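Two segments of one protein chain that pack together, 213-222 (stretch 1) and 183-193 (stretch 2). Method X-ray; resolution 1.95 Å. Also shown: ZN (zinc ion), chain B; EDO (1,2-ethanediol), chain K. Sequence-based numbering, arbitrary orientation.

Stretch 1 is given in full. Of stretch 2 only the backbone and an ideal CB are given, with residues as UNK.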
# COMPACT_ATOMS: atom_id res chain seq x y z
N ARG A 213 15.94 7.68 -6.56
CA ARG A 213 14.74 7.01 -6.07
C ARG A 213 14.00 7.89 -5.08
O ARG A 213 14.56 8.82 -4.49
CB ARG A 213 15.07 5.68 -5.39
CG ARG A 213 15.95 4.75 -6.20
CD ARG A 213 15.30 4.27 -7.48
NE ARG A 213 16.27 3.46 -8.21
CZ ARG A 213 16.54 2.19 -7.92
NH1 ARG A 213 15.87 1.58 -6.94
NH2 ARG A 213 17.46 1.53 -8.60
N GLY A 214 12.72 7.57 -4.90
CA GLY A 214 11.93 8.19 -3.86
C GLY A 214 12.13 7.51 -2.52
O GLY A 214 12.87 6.53 -2.38
N LEU A 215 11.44 8.05 -1.51
CA LEU A 215 11.51 7.54 -0.15
C LEU A 215 10.11 7.38 0.42
O LEU A 215 9.19 8.12 0.07
CB LEU A 215 12.31 8.48 0.78
CG LEU A 215 13.74 8.79 0.34
CD1 LEU A 215 13.78 10.09 -0.46
CD2 LEU A 215 14.61 8.86 1.55
N ASP A 216 9.97 6.40 1.30
CA ASP A 216 8.74 6.19 2.07
C ASP A 216 9.19 5.95 3.50
O ASP A 216 9.74 4.89 3.80
CB ASP A 216 7.92 5.02 1.52
CG ASP A 216 6.59 4.82 2.23
OD1 ASP A 216 6.50 5.08 3.45
OD2 ASP A 216 5.61 4.40 1.57
N LEU A 217 8.94 6.92 4.38
CA LEU A 217 9.54 6.96 5.70
C LEU A 217 8.49 6.68 6.76
O LEU A 217 7.44 7.33 6.77
CB LEU A 217 10.20 8.33 5.94
CG LEU A 217 11.27 8.69 4.90
CD1 LEU A 217 11.74 10.12 5.10
CD2 LEU A 217 12.45 7.72 4.97
N HIS A 218 8.76 5.71 7.65
CA HIS A 218 7.93 5.48 8.83
C HIS A 218 8.15 6.62 9.82
O HIS A 218 9.28 6.83 10.28
CB HIS A 218 8.30 4.15 9.50
CG HIS A 218 7.77 2.93 8.82
ND1 HIS A 218 8.19 2.53 7.57
CD2 HIS A 218 6.89 1.98 9.25
CE1 HIS A 218 7.58 1.40 7.24
NE2 HIS A 218 6.79 1.05 8.25
N LEU A 219 7.09 7.32 10.20
CA LEU A 219 7.21 8.38 11.20
C LEU A 219 6.22 8.08 12.31
O LEU A 219 5.04 8.45 12.21
CB LEU A 219 6.98 9.77 10.59
CG LEU A 219 7.35 10.90 11.57
CD1 LEU A 219 8.82 10.81 11.97
CD2 LEU A 219 7.03 12.27 11.00
N HIS A 220 6.69 7.40 13.36
CA HIS A 220 5.87 7.12 14.54
C HIS A 220 5.97 8.21 15.59
O HIS A 220 5.20 8.17 16.56
CB HIS A 220 6.29 5.82 15.23
CG HIS A 220 6.48 4.66 14.31
ND1 HIS A 220 7.71 4.30 13.81
CD2 HIS A 220 5.59 3.76 13.82
CE1 HIS A 220 7.58 3.23 13.05
NE2 HIS A 220 6.30 2.89 13.03
N GLU A 221 6.92 9.13 15.46
CA GLU A 221 7.21 10.06 16.54
C GLU A 221 5.99 10.91 16.85
O GLU A 221 5.29 11.39 15.96
CB GLU A 221 8.39 10.95 16.16
CG GLU A 221 9.68 10.16 15.96
CD GLU A 221 10.81 11.03 15.46
OE1 GLU A 221 10.56 12.21 15.12
OE2 GLU A 221 11.96 10.55 15.44
N ARG A 222 5.72 11.07 18.14
CA ARG A 222 4.53 11.75 18.59
C ARG A 222 4.79 13.23 18.82
O ARG A 222 5.92 13.64 19.10
CB ARG A 222 4.03 11.10 19.88
CG ARG A 222 3.74 9.61 19.72
CD ARG A 222 2.44 9.42 18.94
NE ARG A 222 1.38 10.20 19.56
CZ ARG A 222 0.68 9.80 20.62
NH1 ARG A 222 0.92 8.61 21.15
NH2 ARG A 222 -0.25 10.58 21.14
N UNK A 183 12.69 -0.55 -4.97
CA UNK A 183 12.27 0.62 -5.73
C UNK A 183 12.48 1.91 -4.95
O UNK A 183 12.82 2.95 -5.54
CB UNK A 183 10.80 0.49 -6.13
N UNK A 184 12.26 1.87 -3.64
CA UNK A 184 12.20 3.06 -2.81
C UNK A 184 13.06 2.86 -1.58
O UNK A 184 13.29 1.73 -1.14
CB UNK A 184 10.76 3.38 -2.42
N UNK A 185 13.55 3.96 -1.02
CA UNK A 185 14.31 3.90 0.21
C UNK A 185 13.37 4.14 1.39
O UNK A 185 12.56 5.07 1.37
CB UNK A 185 15.45 4.92 0.20
N UNK A 186 13.49 3.31 2.43
CA UNK A 186 12.76 3.50 3.65
C UNK A 186 13.63 4.04 4.78
O UNK A 186 14.82 4.31 4.62
CB UNK A 186 12.11 2.18 4.07
N UNK A 187 13.01 4.17 5.94
CA UNK A 187 13.68 4.74 7.10
C UNK A 187 12.64 5.04 8.16
O UNK A 187 11.44 4.87 7.95
CB UNK A 187 14.46 6.00 6.73
N UNK A 188 13.13 5.50 9.32
CA UNK A 188 12.18 5.75 10.40
C UNK A 188 12.74 6.76 11.38
O UNK A 188 13.96 6.95 11.49
CB UNK A 188 11.83 4.45 11.13
N UNK A 189 11.81 7.43 12.08
CA UNK A 189 12.01 8.20 13.31
C UNK A 189 13.40 8.80 13.45
O UNK A 189 14.23 8.31 14.24
CB UNK A 189 11.73 7.31 14.52
N UNK A 190 13.67 9.90 12.74
CA UNK A 190 15.01 10.49 12.76
C UNK A 190 15.46 10.92 14.14
O UNK A 190 16.66 10.94 14.42
CB UNK A 190 15.06 11.70 11.82
N UNK A 191 14.52 11.27 15.03
CA UNK A 191 14.87 11.59 16.41
C UNK A 191 14.87 10.35 17.30
O UNK A 191 15.87 10.02 17.93
CB UNK A 191 13.90 12.63 16.97
N UNK A 192 13.72 9.67 17.37
CA UNK A 192 13.54 8.65 18.41
C UNK A 192 14.40 7.42 18.16
O UNK A 192 14.88 6.79 19.11
CB UNK A 192 12.07 8.24 18.50
N UNK A 193 14.59 7.04 16.91
CA UNK A 193 15.39 5.86 16.57
C UNK A 193 16.81 6.24 16.20
O UNK A 193 17.77 5.71 16.77
CB UNK A 193 14.74 5.09 15.42
ZN ZN B . 4.96 -0.26 8.53
C1 EDO K . 10.20 6.59 -7.36
O1 EDO K . 11.62 6.58 -7.32
C2 EDO K . 9.62 7.83 -6.70
O2 EDO K . 8.22 7.61 -6.61

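The two segments run parallel, their strands inclined by 16°. At position 183 CA-to-CB points away, the ideal CB lying 5.3 Å from Arg213 NH1, so stretch 1 sets little restriction and polar residues would do; it is Asp183, whose backbone O lies 3.4 Å from Arg213 CD. The CB at 184 points sideways, beside Gly214, where the missing side chain leaves room for an aliphatic group. Leu184 fills it, CD2 reaching within 3.5 Å of Gly214 C.

Position 185 is held by its backbone: N donates to Gly214 O (3.0 Å) and O accepts from Asp216 N (2.9 Å). Its CB shares a sheet face with Leu215, 4.2 Å from Leu215 CG, which favours leucine, isoleucine, valine or methionine. Leu185 is found, with CD2 4.2 Å from Leu215 CD2.

At 186 the ideal CB would lie 3.6 Å from Asp216 O, which permits a small residue without demanding one; the residue is Gly186. Position 187 is more decisive. Its phi/psi of 167/176 suits glycine best, and a CB would come within a tight 3.2 Å of Leu217 CD2. Gly187 O accepts from His218 N (2.8 Å), while a water weakly bonded to Gly187 N also bonds Asp216 O and His218 ND1, tying both strands to a histidine whose NE2 binds zinc.

The CB at 188 points to the same face of the sheet as the His218 side chain, 3.6 Å from His218 O, and many side chains could follow; Leu188 packs its CB 3.9 Å from His218 CB.

Position 189 has a positive phi (29°), commonly met by glycine, asparagine or aspartate, and the donors His220 N and ND1 invite an acceptor. Asp189 answers both, OD1 accepting from His220 N (2.8 Å) and OD2 from His220 ND1 (2.9 Å), while its N donates to His218 O (3.2 Å).

At 190 phi is -60°, open to proline, and a hydrogen on N would not point at Glu221 OE2, so proline would lose no bond there; others would also fit. Pro190 sets CD 3.9 Å from Leu219 CD1. Glu221 OE2 accepts from the backbone N of 191 (2.7 Å) and of 192 (2.8 Å). The ideal CB at 191 is tight against Glu221 OE2 (3.2 Å) but points sideways, leaving the side-chain type open; Cys191 is found, linked mainly through its backbone N. At 192 CB points toward stretch 1, 3.8 Å from Glu221 OE2, and small residues fit: Ala192. Position 193 meets nothing of stretch 1, leaving Ile193 unconstrained by it.

Stretch 2, residues 183-193: DLLGGLDPCAI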
# COMPACT_ATOMS: atom_id res chain seq x y z
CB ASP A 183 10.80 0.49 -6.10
CG ASP A 183 10.55 -0.77 -6.85
OD1 ASP A 183 11.08 -0.87 -7.97
OD2 ASP A 183 9.94 -1.69 -6.29
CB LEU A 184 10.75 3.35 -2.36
CG LEU A 184 9.77 3.67 -3.48
CD1 LEU A 184 8.34 3.52 -3.00
CD2 LEU A 184 10.00 5.08 -3.98
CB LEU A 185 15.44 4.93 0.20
CG LEU A 185 16.42 4.82 1.37
CD1 LEU A 185 17.04 3.41 1.39
CD2 LEU A 185 17.51 5.89 1.25
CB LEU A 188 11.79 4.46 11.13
CG LEU A 188 12.75 3.77 12.11
CD1 LEU A 188 12.03 2.60 12.78
CD2 LEU A 188 14.02 3.29 11.41
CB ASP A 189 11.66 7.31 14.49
CG ASP A 189 10.26 6.73 14.37
OD1 ASP A 189 9.44 7.31 13.62
OD2 ASP A 189 9.96 5.71 15.03
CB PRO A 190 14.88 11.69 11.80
CG PRO A 190 13.71 11.32 10.91
CD PRO A 190 12.76 10.59 11.81
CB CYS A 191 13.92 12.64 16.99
SG CYS A 191 14.14 14.31 16.36
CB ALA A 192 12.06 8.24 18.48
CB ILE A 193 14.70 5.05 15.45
CG1 ILE A 193 13.40 4.42 15.96
CG2 ILE A 193 15.65 3.97 14.90
CD1 ILE A 193 13.61 3.31 16.96
O HOH W 1 10.01 2.85 5.55
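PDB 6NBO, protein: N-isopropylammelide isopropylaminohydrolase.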